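Local coordinates for protein beta-glucosidase (Chaetomella raphigera, PDB 6JXG) that probably hydrolyses terminal, non-reducing beta-D-glucosyl residues to release beta-D-glucose, as a secreted glycoside hydrolase of family 3 linked to cellulose degradation, at residues 94-99 with 320-325; 61-64 with 68-71; 561-566 with 700-705; 530-535 with 556-561. All blocks are in the same frame, centred on the assembly; numbering follows the deposited sequence.

Interaction 1 of 4, residues 94-99 with 320-325; sequences LGQEAK and ADHKQV
A histidine-carboxylate hydrogen bond between His322 and Glu97 ties the turn that leads into helix 323-332 to one side of helix 84-100. The imidazole of His322 reaches between two consecutive residues of that helix and uses both its nitrogens. His322 ND1 donates to Glu97 OE2 over 2.5 Å, a short bond, with the acceptor close to the ring plane and offering its anti lone pair. Only OE2 reaches the ring edge; CG and OE2 both flank ND1, with Glu97 CG 3.4 Å from His322 CE1, and OE1 points away. Beyond CG the glutamate chain is extended (chi2 -166°), which carries the carboxylate clear of its own helix. His322 NE2 donates to Gln96 OE1 at 2.9 Å; this oxygen sits 22° out of the ring plane, and the bond is bent at nitrogen to 146°. With both nitrogens donating, the ring may well be protonated, a state the neighbouring carboxylate would help to stabilise. Glu97 OE2 has a further donor in Thr70 OG1, so two groups hold it. Ala320 CB covers one ring face near the rim, and the ring is held against turning by a bond at each nitrogen. The result is a His-carboxylate hydrogen bond, with a glutamine at the second nitrogen, joining a helix of the N-terminal, TIM-barrel-related domain to the start of a helix far along the chain.

Interaction 2 of 4, residues 61-64 with 68-71; sequences LGIR and NVTA. With NAG (2-acetamido-2-deoxy-beta-D-glucopyranose), chain B.
Thr70 O and Ile63 N are bridged by a single water, which donates to the carbonyl oxygen of Thr70 at 2.8 Å and accepts from the amide of Ile63 at 2.9 Å. The water satisfies two backbone groups that are themselves too far apart to bond directly. Gly62 passes close by, its CA 3.7 Å from Thr70 O; a side chain at this position would run into that oxygen, and the bare backbone lets the two chain segments come together. Past the water the contact turns apolar. Ile63 and Val69 cross at about a right angle, Ile63 CB resting 3.9 Å from Val69 CG1. At Val69 a chi1 of -57° sets CG1 anti to the carbonyl carbon and leaves CG2 between the backbone N and that carbon, where it touches Ile63 O at 3.5 Å. An alanine in place of Val69 would lose both methyls and would probably leave a gap beside Ile63, weakening the packing of this loop on helix 84-100, where Val69 meets Glu97 and Ile63 meets Leu94 and Ala98. One residue earlier lies the partly exposed Asn68, whose ND2 is joined covalently to C1 of an N-acetylglucosamine (1.4 Å). Asn68, Val69 and Thr70 form an Asn-X-Thr sequon, so the arrangement is that of an N-glycosylated loop, sugar outward and hydrophobic residue inward, between strand 55-57 and helix 75-79 of the TIM-barrel-related domain.

Interaction 3 of 4, residues 561-566 with 700-705; sequences HFDQAN and SSRDIR
Arg702 sends its side chain from CB toward Asp563 as an extended arm, CG lying anti to the carbonyl carbon (chi1 -71°) and the chain running straight on to NE. NE donates to a water 3.1 Å away, which lies in the plane of the guanidinium. The same water donates to Asp563 OD1 at 2.6 Å and to Ser701 OG at 2.7 Å, knitting the charged pair to the neighbouring serine. At the tip, Arg702 NH2 forms a salt bridge with Asp563 OD1 at 3.0 Å; its hydrogen bond is weak, bent to 133°, and the carboxylate and guanidinium planes are 42° apart. NH2 also lies 3.7 Å from Phe562 CB. A leucine replacing Arg702 would probably leave Asp563 without this cationic mate and the water without its donor. Lys648 offers Asp563 OD2 only a long, weak ion pair. At the root of the arm, Ser700 OG accepts from the backbone N of both Arg702 and Asp703, an ST turn and an ST motif together, which shape the turn. That turn connects antiparallel strands 692-698 and 704-711 of the fibronectin III-like sheet, and Arg702 reaches from it to helix 559-564, packing also on Pro569.

Interaction 4 of 4, residues 530-535 with 556-561; sequences PYTIAK and FVDYRH
Thr532 and Asp558 meet through a carboxylate gripped at both oxygens. The backbone N of Thr532 donates to Asp558 OD1 at 2.8 Å along a nearly straight line (165°), OD1 accepting with its syn lone pair, on the side of OD2, while Thr532 OG1 donates to Asp558 OD2, also at 2.8 Å, from above the carboxylate plane, 52° out of it. One residue therefore holds the carboxylate with main chain and side chain together. A third donor, Tyr559 N, makes a weak bond of 2.8 Å to Asp558 OD2. Tyr531 CB lies 3.5 Å from Asp558 OD1 and closes in beside it. With CG anti to the backbone N (chi1 -161°), Asp558 turns its carboxylate across to the loop. It sits at the N-cap position of helix 559-564 though its side chain makes no capping bond; the helix's positive end would nevertheless probably steady its negative charge. Farther out, Thr532 O and Ala534 N both bond to Tyr540 OH, which holds the loop in line. Tyr531 is fixed by its OH bonding to Trp503 NE1. On the helix side, Tyr559 OH bonds to Asp130 and its ring stacks on Phe573, while Arg560 makes a salt bridge to the same Asp130. A buried aspartate at the N-cap position thus links loop 530-535 to the start of helix 559-564 within the family 3 C-terminal domain.

The contacts fall into two pairs, interactions 1 and 2 opposite interactions 3 and 4 across the chain's centre. Interactions 1 and 2 touch, so the glycosylated loop 61-71 and segment 320-325 pack on the same helix 84-100. Interactions 3 and 4 both use helix 559-564, whose start is held by a loop and whose later part meets the loop between strands 692-698 and 704-711. Touching residues in interactions 2 and 4 are all buried, whereas 1 and 3 each include a partly exposed one. Chemistry differs accordingly: packing with a bridging water in 2, a carboxylate held at both oxygens by main-chain and side-chain donors in 4, histidine bonding in 1 and a water-linked salt bridge in 3.

Interaction 1 of 4, residues 94-99 with 320-325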
loop_
_atom_site.group_PDB
_atom_site.type_symbol
_atom_site.label_atom_id
_atom_site.label_comp_id
_atom_site.label_asym_id
_atom_site.label_seq_id
_atom_site.Cartn_x
_atom_site.Cartn_y
_atom_site.Cartn_z
ATOM N N LEU A 94 -7.378 3.317 11.769
ATOM C CA LEU A 94 -7.717 4.402 10.828
ATOM C C LEU A 94 -9.205 4.603 10.759
ATOM O O LEU A 94 -9.727 5.733 10.793
ATOM C CB LEU A 94 -7.323 4.014 9.406
ATOM C CG LEU A 94 -6.893 5.024 8.389
ATOM C CD1 LEU A 94 -7.058 4.496 6.971
ATOM C CD2 LEU A 94 -7.056 6.543 8.579
ATOM N N GLY A 95 -9.897 3.493 10.583
ATOM C CA GLY A 95 -11.346 3.579 10.488
ATOM C C GLY A 95 -12.013 4.098 11.754
ATOM O O GLY A 95 -13.027 4.847 11.663
ATOM N N GLN A 96 -11.489 3.716 12.909
ATOM C CA GLN A 96 -11.946 4.353 14.179
ATOM C C GLN A 96 -11.857 5.863 14.213
ATOM O O GLN A 96 -12.847 6.589 14.601
ATOM C CB GLN A 96 -11.234 3.749 15.385
ATOM C CG GLN A 96 -11.724 2.336 15.651
ATOM C CD GLN A 96 -10.909 1.630 16.664
ATOM O OE1 GLN A 96 -9.760 2.012 16.966
ATOM N NE2 GLN A 96 -11.489 0.559 17.207
ATOM N N GLU A 97 -10.717 6.378 13.753
ATOM C CA GLU A 97 -10.560 7.817 13.671
ATOM C C GLU A 97 -11.557 8.474 12.653
ATOM O O GLU A 97 -12.113 9.560 12.913
ATOM C CB GLU A 97 -9.106 8.228 13.380
ATOM C CG GLU A 97 -8.164 7.778 14.471
ATOM C CD GLU A 97 -6.760 8.387 14.496
ATOM O OE1 GLU A 97 -6.392 9.296 13.699
ATOM O OE2 GLU A 97 -5.978 7.860 15.366
ATOM N N ALA A 98 -11.665 7.877 11.461
ATOM C CA ALA A 98 -12.509 8.383 10.393
ATOM C C ALA A 98 -13.981 8.477 10.943
ATOM O O ALA A 98 -14.647 9.542 10.849
ATOM C CB ALA A 98 -12.417 7.459 9.193
ATOM N N LYS A 99 -14.494 7.375 11.505
ATOM C CA LYS A 99 -15.855 7.366 12.030
ATOM C C LYS A 99 -16.065 8.452 13.086
ATOM O O LYS A 99 -17.101 9.155 13.093
ATOM C CB LYS A 99 -16.212 5.985 12.624
ATOM C CG LYS A 99 -17.527 6.033 13.422
ATOM C CD LYS A 99 -18.252 4.681 13.499
ATOM C CE LYS A 99 -19.546 4.820 14.358
ATOM N NZ LYS A 99 -19.850 3.576 15.186
ATOM N N ALA A 320 -6.754 8.429 20.344
ATOM C CA ALA A 320 -6.965 7.275 21.179
ATOM C C ALA A 320 -5.579 6.627 21.487
ATOM O O ALA A 320 -4.638 7.358 21.781
ATOM C CB ALA A 320 -7.967 6.334 20.509
ATOM N N ASP A 321 -5.475 5.297 21.434
ATOM C CA ASP A 321 -4.247 4.562 21.709
ATOM C C ASP A 321 -3.602 4.103 20.390
ATOM O O ASP A 321 -2.834 3.133 20.351
ATOM C CB ASP A 321 -4.558 3.340 22.626
ATOM C CG ASP A 321 -5.564 2.398 22.023
ATOM O OD1 ASP A 321 -5.624 1.268 22.499
ATOM O OD2 ASP A 321 -6.270 2.726 21.065
ATOM N N HIS A 322 -3.916 4.808 19.297
ATOM C CA HIS A 322 -3.475 4.336 17.957
ATOM C C HIS A 322 -2.002 4.453 17.695
ATOM O O HIS A 322 -1.504 3.886 16.714
ATOM C CB HIS A 322 -4.277 5.064 16.872
ATOM C CG HIS A 322 -5.750 4.822 16.974
ATOM N ND1 HIS A 322 -6.692 5.797 16.667
ATOM C CD2 HIS A 322 -6.451 3.743 17.405
ATOM C CE1 HIS A 322 -7.898 5.302 16.857
ATOM N NE2 HIS A 322 -7.783 4.072 17.318
ATOM N N LYS A 323 -1.264 5.162 18.564
ATOM C CA LYS A 323 0.181 5.187 18.397
ATOM C C LYS A 323 0.798 3.814 18.597
ATOM O O LYS A 323 1.950 3.565 18.221
ATOM C CB LYS A 323 0.836 6.228 19.313
ATOM C CG LYS A 323 0.893 5.844 20.768
ATOM C CD LYS A 323 1.588 6.921 21.574
ATOM C CE LYS A 323 1.831 6.299 22.936
ATOM N NZ LYS A 323 2.558 7.171 23.853
ATOM N N GLN A 324 0.063 2.911 19.214
ATOM C CA GLN A 324 0.665 1.583 19.585
ATOM C C GLN A 324 0.898 0.775 18.305
ATOM O O GLN A 324 2.029 0.297 17.991
ATOM C CB GLN A 324 -0.264 0.901 20.631
ATOM C CG GLN A 324 -0.268 1.863 21.850
ATOM C CD GLN A 324 -1.071 1.407 23.062
ATOM O OE1 GLN A 324 -1.651 0.337 23.082
ATOM N NE2 GLN A 324 -1.048 2.243 24.107
ATOM N N VAL A 325 -0.151 0.687 17.498
ATOM C CA VAL A 325 0.005 -0.021 16.214
ATOM C C VAL A 325 0.917 0.768 15.291
ATOM O O VAL A 325 1.664 0.167 14.569
ATOM C CB VAL A 325 -1.355 -0.360 15.542
ATOM C CG1 VAL A 325 -2.056 0.869 15.033
ATOM C CG2 VAL A 325 -1.110 -1.327 14.383
#

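Interaction 2 of 4, residues 61-64 with 68-71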
loop_
_atom_site.group_PDB
_atom_site.type_symbol
_atom_site.label_atom_id
_atom_site.label_comp_id
_atom_site.label_asym_id
_atom_site.label_seq_id
_atom_site.Cartn_x
_atom_site.Cartn_y
_atom_site.Cartn_z
ATOM N N LEU A 61 -3.160 6.584 4.910
ATOM C CA LEU A 61 -2.339 6.332 6.082
ATOM C C LEU A 61 -2.735 7.199 7.261
ATOM O O LEU A 61 -2.034 7.238 8.267
ATOM C CB LEU A 61 -0.862 6.534 5.747
ATOM C CG LEU A 61 -0.387 7.870 5.210
ATOM C CD1 LEU A 61 -0.557 9.062 6.159
ATOM C CD2 LEU A 61 1.065 7.829 4.773
ATOM N N GLY A 62 -3.833 7.908 7.120
ATOM C CA GLY A 62 -4.309 8.786 8.173
ATOM C C GLY A 62 -5.227 9.842 7.615
ATOM O O GLY A 62 -5.258 10.093 6.379
ATOM N N ILE A 63 -5.919 10.532 8.529
ATOM C CA ILE A 63 -6.910 11.532 8.091
ATOM C C ILE A 63 -6.147 12.753 7.620
ATOM O O ILE A 63 -5.284 13.307 8.381
ATOM C CB ILE A 63 -7.805 11.983 9.245
ATOM C CG1 ILE A 63 -8.346 10.802 10.057
ATOM C CG2 ILE A 63 -8.921 12.887 8.691
ATOM C CD1 ILE A 63 -9.035 9.722 9.254
ATOM N N ARG A 64 -6.356 13.143 6.370
ATOM C CA ARG A 64 -5.722 14.333 5.822
ATOM C C ARG A 64 -6.399 15.642 6.367
ATOM O O ARG A 64 -7.603 15.671 6.631
ATOM C CB ARG A 64 -5.814 14.278 4.320
ATOM C CG ARG A 64 -4.919 15.276 3.588
ATOM C CD ARG A 64 -5.180 15.114 2.075
ATOM N NE ARG A 64 -4.404 16.134 1.390
ATOM C CZ ARG A 64 -4.622 16.542 0.120
ATOM N NH1 ARG A 64 -5.586 16.030 -0.636
ATOM N NH2 ARG A 64 -3.849 17.504 -0.355
ATOM N N ASN A 68 -5.058 16.564 15.368
ATOM C CA ASN A 68 -5.265 15.550 16.428
ATOM C C ASN A 68 -5.752 14.245 15.842
ATOM O O ASN A 68 -6.653 13.626 16.368
ATOM C CB ASN A 68 -6.272 16.036 17.443
ATOM C CG ASN A 68 -5.637 16.802 18.549
ATOM O OD1 ASN A 68 -4.476 16.540 18.931
ATOM N ND2 ASN A 68 -6.362 17.782 19.063
ATOM N N VAL A 69 -5.056 13.814 14.782
ATOM C CA VAL A 69 -5.246 12.497 14.234
ATOM C C VAL A 69 -3.859 11.777 14.216
ATOM O O VAL A 69 -2.831 12.371 14.465
ATOM C CB VAL A 69 -5.820 12.573 12.800
ATOM C CG1 VAL A 69 -7.113 13.351 12.789
ATOM C CG2 VAL A 69 -4.823 13.192 11.841
ATOM N N THR A 70 -3.874 10.498 13.936
ATOM C CA THR A 70 -2.653 9.700 13.890
ATOM C C THR A 70 -2.088 9.691 12.461
ATOM O O THR A 70 -2.808 9.435 11.507
ATOM C CB THR A 70 -2.937 8.254 14.353
ATOM O OG1 THR A 70 -3.381 8.294 15.719
ATOM C CG2 THR A 70 -1.694 7.352 14.310
ATOM N N ALA A 71 -0.774 9.847 12.352
ATOM C CA ALA A 71 -0.087 9.707 11.087
ATOM C C ALA A 71 0.555 8.290 11.081
ATOM O O ALA A 71 1.612 8.067 11.670
ATOM C CB ALA A 71 0.939 10.813 10.896
HETATM C C1 NAG B . -5.869 18.561 20.170
HETATM C C2 NAG B . -6.235 20.043 20.174
HETATM C C3 NAG B . -5.832 20.633 21.512
HETATM C C4 NAG B . -6.579 19.880 22.592
HETATM C C5 NAG B . -6.060 18.455 22.511
HETATM C C6 NAG B . -6.535 17.499 23.596
HETATM C C7 NAG B . -6.181 21.244 18.058
HETATM C C8 NAG B . -5.386 21.934 16.992
HETATM N N2 NAG B . -5.545 20.749 19.106
HETATM O O3 NAG B . -6.219 21.985 21.506
HETATM O O4 NAG B . -6.324 20.476 23.848
HETATM O O5 NAG B . -6.513 17.952 21.283
HETATM O O6 NAG B . -7.919 17.739 23.655
HETATM O O7 NAG B . -7.394 21.149 17.959
HETATM O O HOH W 1 -5.565 9.290 11.091
#

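Interaction 3 of 4, residues 561-566 with 700-705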
loop_
_atom_site.group_PDB
_atom_site.type_symbol
_atom_site.label_atom_id
_atom_site.label_comp_id
_atom_site.label_asym_id
_atom_site.label_seq_id
_atom_site.Cartn_x
_atom_site.Cartn_y
_atom_site.Cartn_z
ATOM N N HIS A 561 10.508 -10.924 -12.958
ATOM C CA HIS A 561 11.481 -10.608 -14.003
ATOM C C HIS A 561 12.888 -11.055 -13.705
ATOM O O HIS A 561 13.544 -11.699 -14.559
ATOM C CB HIS A 561 11.452 -9.125 -14.339
ATOM C CG HIS A 561 12.572 -8.667 -15.209
ATOM N ND1 HIS A 561 12.703 -9.016 -16.537
ATOM C CD2 HIS A 561 13.598 -7.829 -14.936
ATOM C CE1 HIS A 561 13.783 -8.433 -17.034
ATOM N NE2 HIS A 561 14.333 -7.699 -16.084
ATOM N N PHE A 562 13.363 -10.722 -12.528
ATOM C CA PHE A 562 14.731 -11.132 -12.133
ATOM C C PHE A 562 14.826 -12.650 -12.259
ATOM O O PHE A 562 15.862 -13.164 -12.789
ATOM C CB PHE A 562 15.107 -10.643 -10.741
ATOM C CG PHE A 562 15.295 -9.159 -10.653
ATOM C CD1 PHE A 562 16.552 -8.612 -10.640
ATOM C CD2 PHE A 562 14.184 -8.284 -10.598
ATOM C CE1 PHE A 562 16.746 -7.265 -10.551
ATOM C CE2 PHE A 562 14.374 -6.900 -10.582
ATOM C CZ PHE A 562 15.662 -6.386 -10.541
ATOM N N ASP A 563 13.783 -13.355 -11.782
ATOM C CA ASP A 563 13.799 -14.808 -11.806
ATOM C C ASP A 563 13.765 -15.297 -13.290
ATOM O O ASP A 563 14.584 -16.128 -13.706
ATOM C CB ASP A 563 12.607 -15.414 -11.020
ATOM C CG ASP A 563 12.661 -15.138 -9.556
ATOM O OD1 ASP A 563 13.712 -14.681 -9.053
ATOM O OD2 ASP A 563 11.652 -15.457 -8.842
ATOM N N GLN A 564 12.857 -14.778 -14.089
ATOM C CA GLN A 564 12.670 -15.289 -15.484
ATOM C C GLN A 564 13.887 -14.997 -16.371
ATOM O O GLN A 564 14.224 -15.755 -17.262
ATOM C CB GLN A 564 11.443 -14.652 -16.139
ATOM C CG GLN A 564 11.164 -15.105 -17.593
ATOM C CD GLN A 564 11.001 -16.611 -17.754
ATOM O OE1 GLN A 564 11.360 -17.188 -18.800
ATOM N NE2 GLN A 564 10.437 -17.265 -16.745
ATOM N N ALA A 565 14.525 -13.890 -16.126
ATOM C CA ALA A 565 15.644 -13.473 -16.911
ATOM C C ALA A 565 16.959 -13.892 -16.305
ATOM O O ALA A 565 17.997 -13.568 -16.860
ATOM C CB ALA A 565 15.594 -11.956 -17.027
ATOM N N ASN A 566 16.936 -14.564 -15.149
ATOM C CA ASN A 566 18.111 -14.976 -14.480
ATOM C C ASN A 566 19.045 -13.838 -14.108
ATOM O O ASN A 566 20.223 -13.971 -14.329
ATOM C CB ASN A 566 18.834 -16.011 -15.376
ATOM C CG ASN A 566 17.970 -17.246 -15.576
ATOM O OD1 ASN A 566 17.298 -17.381 -16.566
ATOM N ND2 ASN A 566 17.923 -18.093 -14.548
ATOM N N SER A 700 12.877 -16.178 1.692
ATOM C CA SER A 700 12.865 -15.131 0.689
ATOM C C SER A 700 12.498 -15.774 -0.647
ATOM O O SER A 700 12.357 -16.990 -0.713
ATOM C CB SER A 700 14.204 -14.355 0.574
ATOM O OG SER A 700 15.058 -14.976 -0.324
ATOM N N SER A 701 12.277 -14.954 -1.685
ATOM C CA SER A 701 12.123 -15.457 -3.028
ATOM C C SER A 701 13.314 -16.216 -3.560
ATOM O O SER A 701 13.176 -16.860 -4.591
ATOM C CB SER A 701 11.784 -14.356 -4.086
ATOM O OG SER A 701 12.788 -13.378 -4.272
ATOM N N ARG A 702 14.469 -16.106 -2.964
ATOM C CA ARG A 702 15.648 -16.857 -3.379
ATOM C C ARG A 702 16.263 -17.754 -2.313
ATOM O O ARG A 702 16.991 -18.673 -2.710
ATOM C CB ARG A 702 16.724 -15.898 -3.965
ATOM C CG ARG A 702 16.239 -15.394 -5.318
ATOM C CD ARG A 702 17.290 -14.695 -6.119
ATOM N NE ARG A 702 16.676 -14.207 -7.335
ATOM C CZ ARG A 702 17.265 -14.200 -8.540
ATOM N NH1 ARG A 702 18.582 -14.573 -8.733
ATOM N NH2 ARG A 702 16.558 -13.813 -9.521
ATOM N N ASP A 703 15.972 -17.534 -1.013
ATOM C CA ASP A 703 16.468 -18.419 0.066
ATOM C C ASP A 703 15.458 -19.560 0.365
ATOM O O ASP A 703 14.699 -19.568 1.362
ATOM C CB ASP A 703 16.803 -17.572 1.259
ATOM C CG ASP A 703 17.470 -18.317 2.367
ATOM O OD1 ASP A 703 17.838 -19.484 2.141
ATOM O OD2 ASP A 703 17.662 -17.770 3.481
ATOM N N ILE A 704 15.385 -20.451 -0.610
ATOM C CA ILE A 704 14.462 -21.527 -0.601
ATOM C C ILE A 704 15.095 -22.695 0.150
ATOM O O ILE A 704 16.195 -23.188 -0.194
ATOM C CB ILE A 704 14.087 -21.949 -2.019
ATOM C CG1 ILE A 704 13.374 -20.795 -2.775
ATOM C CG2 ILE A 704 13.180 -23.165 -1.938
ATOM C CD1 ILE A 704 12.117 -20.269 -2.094
ATOM N N ARG A 705 14.383 -23.146 1.168
ATOM C CA ARG A 705 14.896 -24.127 2.049
ATOM C C ARG A 705 14.222 -25.483 1.845
ATOM O O ARG A 705 14.810 -26.468 2.213
ATOM C CB ARG A 705 14.667 -23.722 3.491
ATOM C CG ARG A 705 15.224 -22.348 3.800
ATOM C CD ARG A 705 16.741 -22.342 3.910
ATOM N NE ARG A 705 17.132 -21.014 4.378
ATOM C CZ ARG A 705 17.192 -20.631 5.650
ATOM N NH1 ARG A 705 17.043 -21.481 6.661
ATOM N NH2 ARG A 705 17.507 -19.385 5.927
HETATM O O HOH W 2 13.773 -13.262 -6.821
#

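Interaction 4 of 4, residues 530-535 with 556-561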
loop_
_atom_site.group_PDB
_atom_site.type_symbol
_atom_site.label_atom_id
_atom_site.label_comp_id
_atom_site.label_asym_id
_atom_site.label_seq_id
_atom_site.Cartn_x
_atom_site.Cartn_y
_atom_site.Cartn_z
ATOM N N PRO A 530 9.517 -5.817 0.383
ATOM C CA PRO A 530 8.352 -6.035 -0.441
ATOM C C PRO A 530 8.587 -5.701 -1.901
ATOM O O PRO A 530 7.664 -5.711 -2.674
ATOM C CB PRO A 530 7.330 -5.047 0.153
ATOM C CG PRO A 530 8.159 -3.833 0.507
ATOM C CD PRO A 530 9.482 -4.480 1.025
ATOM N N TYR A 531 9.839 -5.447 -2.252
ATOM C CA TYR A 531 10.296 -5.228 -3.624
ATOM C C TYR A 531 11.754 -5.620 -3.747
ATOM O O TYR A 531 12.388 -5.994 -2.759
ATOM C CB TYR A 531 10.066 -3.780 -4.021
ATOM C CG TYR A 531 10.459 -2.790 -2.933
ATOM C CD1 TYR A 531 11.757 -2.717 -2.466
ATOM C CD2 TYR A 531 9.506 -1.907 -2.378
ATOM C CE1 TYR A 531 12.106 -1.838 -1.484
ATOM C CE2 TYR A 531 9.871 -1.017 -1.391
ATOM C CZ TYR A 531 11.170 -1.001 -0.949
ATOM O OH TYR A 531 11.502 -0.086 0.024
ATOM N N THR A 532 12.241 -5.666 -4.967
ATOM C CA THR A 532 13.614 -6.072 -5.215
ATOM C C THR A 532 14.531 -4.905 -5.242
ATOM O O THR A 532 14.150 -3.861 -5.819
ATOM C CB THR A 532 13.716 -6.813 -6.570
ATOM O OG1 THR A 532 12.897 -7.950 -6.577
ATOM C CG2 THR A 532 15.146 -7.264 -6.913
ATOM N N ILE A 533 15.736 -5.058 -4.628
ATOM C CA ILE A 533 16.814 -4.089 -4.710
ATOM C C ILE A 533 17.868 -4.671 -5.676
ATOM O O ILE A 533 18.579 -5.653 -5.378
ATOM C CB ILE A 533 17.421 -3.749 -3.337
ATOM C CG1 ILE A 533 16.358 -3.095 -2.457
ATOM C CG2 ILE A 533 18.687 -2.869 -3.447
ATOM C CD1 ILE A 533 16.853 -2.626 -1.130
ATOM N N ALA A 534 17.887 -4.088 -6.878
ATOM C CA ALA A 534 18.774 -4.523 -7.968
ATOM C C ALA A 534 20.184 -3.946 -7.797
ATOM O O ALA A 534 20.438 -3.000 -6.999
ATOM C CB ALA A 534 18.218 -4.055 -9.242
ATOM N N LYS A 535 21.097 -4.499 -8.572
ATOM C CA LYS A 535 22.463 -4.001 -8.628
ATOM C C LYS A 535 22.629 -2.812 -9.591
ATOM O O LYS A 535 23.554 -2.000 -9.405
ATOM C CB LYS A 535 23.431 -5.105 -9.053
ATOM C CG LYS A 535 23.424 -6.310 -8.143
ATOM C CD LYS A 535 24.617 -7.164 -8.448
ATOM C CE LYS A 535 24.435 -8.539 -7.897
ATOM N NZ LYS A 535 25.627 -9.304 -8.429
ATOM N N PHE A 556 5.893 -10.094 -15.901
ATOM C CA PHE A 556 7.217 -10.231 -15.341
ATOM C C PHE A 556 7.677 -8.875 -14.769
ATOM O O PHE A 556 8.352 -8.116 -15.412
ATOM C CB PHE A 556 8.184 -10.790 -16.425
ATOM C CG PHE A 556 7.783 -12.171 -16.928
ATOM C CD1 PHE A 556 8.131 -13.283 -16.236
ATOM C CD2 PHE A 556 7.027 -12.316 -18.092
ATOM C CE1 PHE A 556 7.760 -14.529 -16.695
ATOM C CE2 PHE A 556 6.612 -13.557 -18.538
ATOM C CZ PHE A 556 6.973 -14.676 -17.835
ATOM N N VAL A 557 7.259 -8.628 -13.538
ATOM C CA VAL A 557 7.462 -7.387 -12.842
ATOM C C VAL A 557 8.136 -7.722 -11.506
ATOM O O VAL A 557 7.882 -8.771 -10.920
ATOM C CB VAL A 557 6.096 -6.762 -12.670
ATOM C CG1 VAL A 557 6.012 -5.871 -11.509
ATOM C CG2 VAL A 557 5.692 -6.040 -13.950
ATOM N N ASP A 558 9.037 -6.859 -11.074
ATOM C CA ASP A 558 9.837 -7.081 -9.912
ATOM C C ASP A 558 10.518 -8.481 -9.970
ATOM O O ASP A 558 11.075 -8.855 -11.010
ATOM C CB ASP A 558 9.041 -6.800 -8.598
ATOM C CG ASP A 558 9.949 -6.570 -7.392
ATOM O OD1 ASP A 558 10.459 -5.428 -7.101
ATOM O OD2 ASP A 558 10.147 -7.587 -6.716
ATOM N N TYR A 559 10.465 -9.249 -8.891
ATOM C CA TYR A 559 11.233 -10.513 -8.803
ATOM C C TYR A 559 10.888 -11.539 -9.869
ATOM O O TYR A 559 11.717 -12.378 -10.204
ATOM C CB TYR A 559 11.142 -11.163 -7.404
ATOM C CG TYR A 559 9.773 -11.736 -7.031
ATOM C CD1 TYR A 559 9.530 -13.079 -7.114
ATOM C CD2 TYR A 559 8.736 -10.899 -6.589
ATOM C CE1 TYR A 559 8.302 -13.629 -6.811
ATOM C CE2 TYR A 559 7.547 -11.451 -6.204
ATOM C CZ TYR A 559 7.303 -12.808 -6.365
ATOM O OH TYR A 559 6.066 -13.337 -6.038
ATOM N N ARG A 560 9.646 -11.519 -10.349
ATOM C CA ARG A 560 9.229 -12.372 -11.468
ATOM C C ARG A 560 10.143 -12.168 -12.686
ATOM O O ARG A 560 10.512 -13.136 -13.348
ATOM C CB ARG A 560 7.785 -12.044 -11.848
ATOM C CG ARG A 560 6.736 -12.407 -10.788
ATOM C CD ARG A 560 5.406 -11.657 -11.066
ATOM N NE ARG A 560 4.257 -12.383 -10.495
ATOM C CZ ARG A 560 3.928 -12.394 -9.205
ATOM N NH1 ARG A 560 4.640 -11.669 -8.366
ATOM N NH2 ARG A 560 2.943 -13.200 -8.747
ATOM N N HIS A 561 10.508 -10.924 -12.958
ATOM C CA HIS A 561 11.481 -10.608 -14.003
ATOM C C HIS A 561 12.888 -11.055 -13.705
ATOM O O HIS A 561 13.544 -11.699 -14.559
ATOM C CB HIS A 561 11.452 -9.125 -14.339
ATOM C CG HIS A 561 12.572 -8.667 -15.209
ATOM N ND1 HIS A 561 12.703 -9.016 -16.537
ATOM C CD2 HIS A 561 13.598 -7.829 -14.936
ATOM C CE1 HIS A 561 13.783 -8.433 -17.034
ATOM N NE2 HIS A 561 14.333 -7.699 -16.084
#